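Local coordinates for protein beta-D-glucoside glucohydrolase (Trichoderma reesei, PDB 4I8D) that probably hydrolyses terminal, non-reducing beta-D-glucosyl residues, releasing beta-D-glucose as a glycoside hydrolase family 3 beta-glucosidase of cellulose degradation, at residues 157-162 against 200-205. Residues are numbered along the deposited sequence; the frame is centred on the assembly and turned at random.
Sequences TAKHYI and SVMCSY. With BGC (beta-D-glucopyranose), chain G.
Ser200 O accepts Ala158 N at 2.9 Å, starting a parallel pairing of strands 157-161 and 200-203, neighbours in the TIM-barrel-like N-terminal domain, whose axes differ by 16°. Val201 splits its branches on the helix-covered face: CG2 meets Ala158 CB, while CG1, anti to the backbone N, lies 3.7 Å from Tyr161 CB. Met202 is gripped twice through its backbone, its N bonding to Ala158 O (2.7 Å, 170° at the hydrogen) and its O receiving Tyr161 N. Two residues of the first strand, Lys159 and His160, joined by a cis peptide, thus fit opposite Met202 alone, a beta bulge at which both side chains reach the glucose, His160 by its ring edge, with CE1 close to O3. Met202 runs alongside them, SD 3.5 Å from Lys159 CG and obliquely placed to the His160 ring, with CE 3.4 Å from O4 of the sugar. Lys159 CG also covers a face of that ring, 3.3 Å above its centre, and the bend at chi3 (89°) helps bring NZ to O3 of the glucose, a 3.1 Å hydrogen bond; Leu111 O is a second acceptor. Replacing Lys159 by alanine removes CG to NZ and would probably leave O3 without this donor and the imidazole face and Met202 SD without the methylenes packed on them. Cys203 forms a disulfide with Cys214. Beyond it, Ser204 N bonds to Tyr161 O, and Tyr205 brings CE2 within 3.4 Å of O2. The bulge and the C-terminal parts of both segments therefore line one wall of the glucose pocket, where the lysine ammonium probably polarises O3.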
# COMPACT_ATOMS: atom_id res chain seq x y z
N THR A 157 8.28 -8.75 -4.59
CA THR A 157 7.51 -8.68 -5.83
C THR A 157 6.66 -7.43 -5.89
O THR A 157 5.67 -7.31 -5.16
CB THR A 157 6.56 -9.89 -6.00
OG1 THR A 157 7.20 -11.08 -5.54
CG2 THR A 157 6.17 -10.05 -7.45
N ALA A 158 7.04 -6.50 -6.78
CA ALA A 158 6.19 -5.35 -7.11
C ALA A 158 4.93 -5.84 -7.82
O ALA A 158 5.01 -6.69 -8.72
CB ALA A 158 6.95 -4.34 -7.96
N LYS A 159 3.78 -5.29 -7.43
CA LYS A 159 2.46 -5.90 -7.66
C LYS A 159 1.38 -4.80 -7.57
O LYS A 159 1.49 -3.94 -6.70
CB LYS A 159 2.25 -6.90 -6.52
CG LYS A 159 1.15 -7.92 -6.68
CD LYS A 159 1.21 -8.94 -5.55
CE LYS A 159 0.40 -8.53 -4.33
NZ LYS A 159 -0.08 -9.73 -3.58
N HIS A 160 0.36 -4.78 -8.44
CA HIS A 160 0.18 -5.61 -9.62
C HIS A 160 0.38 -4.69 -10.83
O HIS A 160 -0.13 -3.58 -10.86
CB HIS A 160 -1.23 -6.19 -9.69
CG HIS A 160 -1.68 -6.86 -8.43
ND1 HIS A 160 -1.75 -8.23 -8.31
CD2 HIS A 160 -2.08 -6.36 -7.24
CE1 HIS A 160 -2.16 -8.55 -7.10
NE2 HIS A 160 -2.37 -7.43 -6.43
N TYR A 161 1.14 -5.18 -11.80
CA TYR A 161 1.46 -4.40 -12.98
C TYR A 161 0.57 -4.90 -14.11
O TYR A 161 0.68 -6.06 -14.51
CB TYR A 161 2.95 -4.57 -13.31
CG TYR A 161 3.50 -3.65 -14.38
CD1 TYR A 161 4.05 -2.40 -14.05
CD2 TYR A 161 3.52 -4.04 -15.72
CE1 TYR A 161 4.57 -1.57 -15.03
CE2 TYR A 161 4.04 -3.21 -16.70
CZ TYR A 161 4.56 -1.98 -16.35
OH TYR A 161 5.06 -1.16 -17.35
N ILE A 162 -0.33 -4.06 -14.61
CA ILE A 162 -0.58 -2.70 -14.12
C ILE A 162 -2.07 -2.36 -14.36
O ILE A 162 -2.75 -3.07 -15.10
CB ILE A 162 0.37 -1.67 -14.79
CG1 ILE A 162 0.32 -0.33 -14.04
CG2 ILE A 162 0.06 -1.54 -16.28
CD1 ILE A 162 1.34 0.69 -14.48
N SER A 200 11.44 -8.82 -8.40
CA SER A 200 10.40 -9.39 -9.23
C SER A 200 9.26 -8.41 -9.44
O SER A 200 9.08 -7.48 -8.64
CB SER A 200 9.86 -10.66 -8.56
OG SER A 200 8.94 -11.36 -9.38
N VAL A 201 8.49 -8.62 -10.51
CA VAL A 201 7.26 -7.86 -10.77
C VAL A 201 6.15 -8.81 -11.22
O VAL A 201 6.37 -9.67 -12.08
CB VAL A 201 7.48 -6.74 -11.82
CG1 VAL A 201 6.15 -6.15 -12.27
CG2 VAL A 201 8.38 -5.64 -11.28
N MET A 202 4.98 -8.66 -10.61
CA MET A 202 3.81 -9.47 -10.97
C MET A 202 2.96 -8.73 -11.99
O MET A 202 2.58 -7.59 -11.75
CB MET A 202 2.97 -9.76 -9.74
CG MET A 202 2.02 -10.93 -9.90
SD MET A 202 0.84 -10.91 -8.56
CE MET A 202 0.79 -12.62 -8.06
N CYS A 203 2.68 -9.38 -13.11
CA CYS A 203 1.75 -8.80 -14.08
C CYS A 203 0.32 -9.16 -13.70
O CYS A 203 0.06 -10.26 -13.21
CB CYS A 203 2.08 -9.20 -15.53
SG CYS A 203 2.25 -10.97 -15.83
N SER A 204 -0.58 -8.22 -13.96
CA SER A 204 -1.95 -8.25 -13.43
C SER A 204 -2.96 -9.06 -14.25
O SER A 204 -2.72 -9.38 -15.41
CB SER A 204 -2.46 -6.82 -13.28
OG SER A 204 -2.43 -6.18 -14.54
N TYR A 205 -4.09 -9.36 -13.62
CA TYR A 205 -5.17 -10.15 -14.23
C TYR A 205 -5.86 -9.46 -15.41
O TYR A 205 -6.40 -10.14 -16.29
CB TYR A 205 -6.22 -10.50 -13.18
CG TYR A 205 -5.93 -11.72 -12.32
CD1 TYR A 205 -5.71 -12.97 -12.89
CD2 TYR A 205 -5.93 -11.62 -10.93
CE1 TYR A 205 -5.47 -14.09 -12.10
CE2 TYR A 205 -5.70 -12.73 -10.13
CZ TYR A 205 -5.46 -13.96 -10.72
OH TYR A 205 -5.23 -15.06 -9.93
C2 BGC G . -3.94 -12.65 -6.11
C3 BGC G . -2.46 -12.31 -5.85
C4 BGC G . -1.77 -13.40 -5.02
C5 BGC G . -2.01 -14.78 -5.64
C6 BGC G . -1.33 -15.90 -4.87
C1 BGC G . -4.13 -14.12 -6.53
O1 BGC G . -5.52 -14.50 -6.55
O2 BGC G . -4.51 -11.76 -7.09
O3 BGC G . -2.32 -11.04 -5.19
O4 BGC G . -0.37 -13.12 -4.89
O5 BGC G . -3.42 -15.02 -5.66
O6 BGC G . -2.11 -16.23 -3.71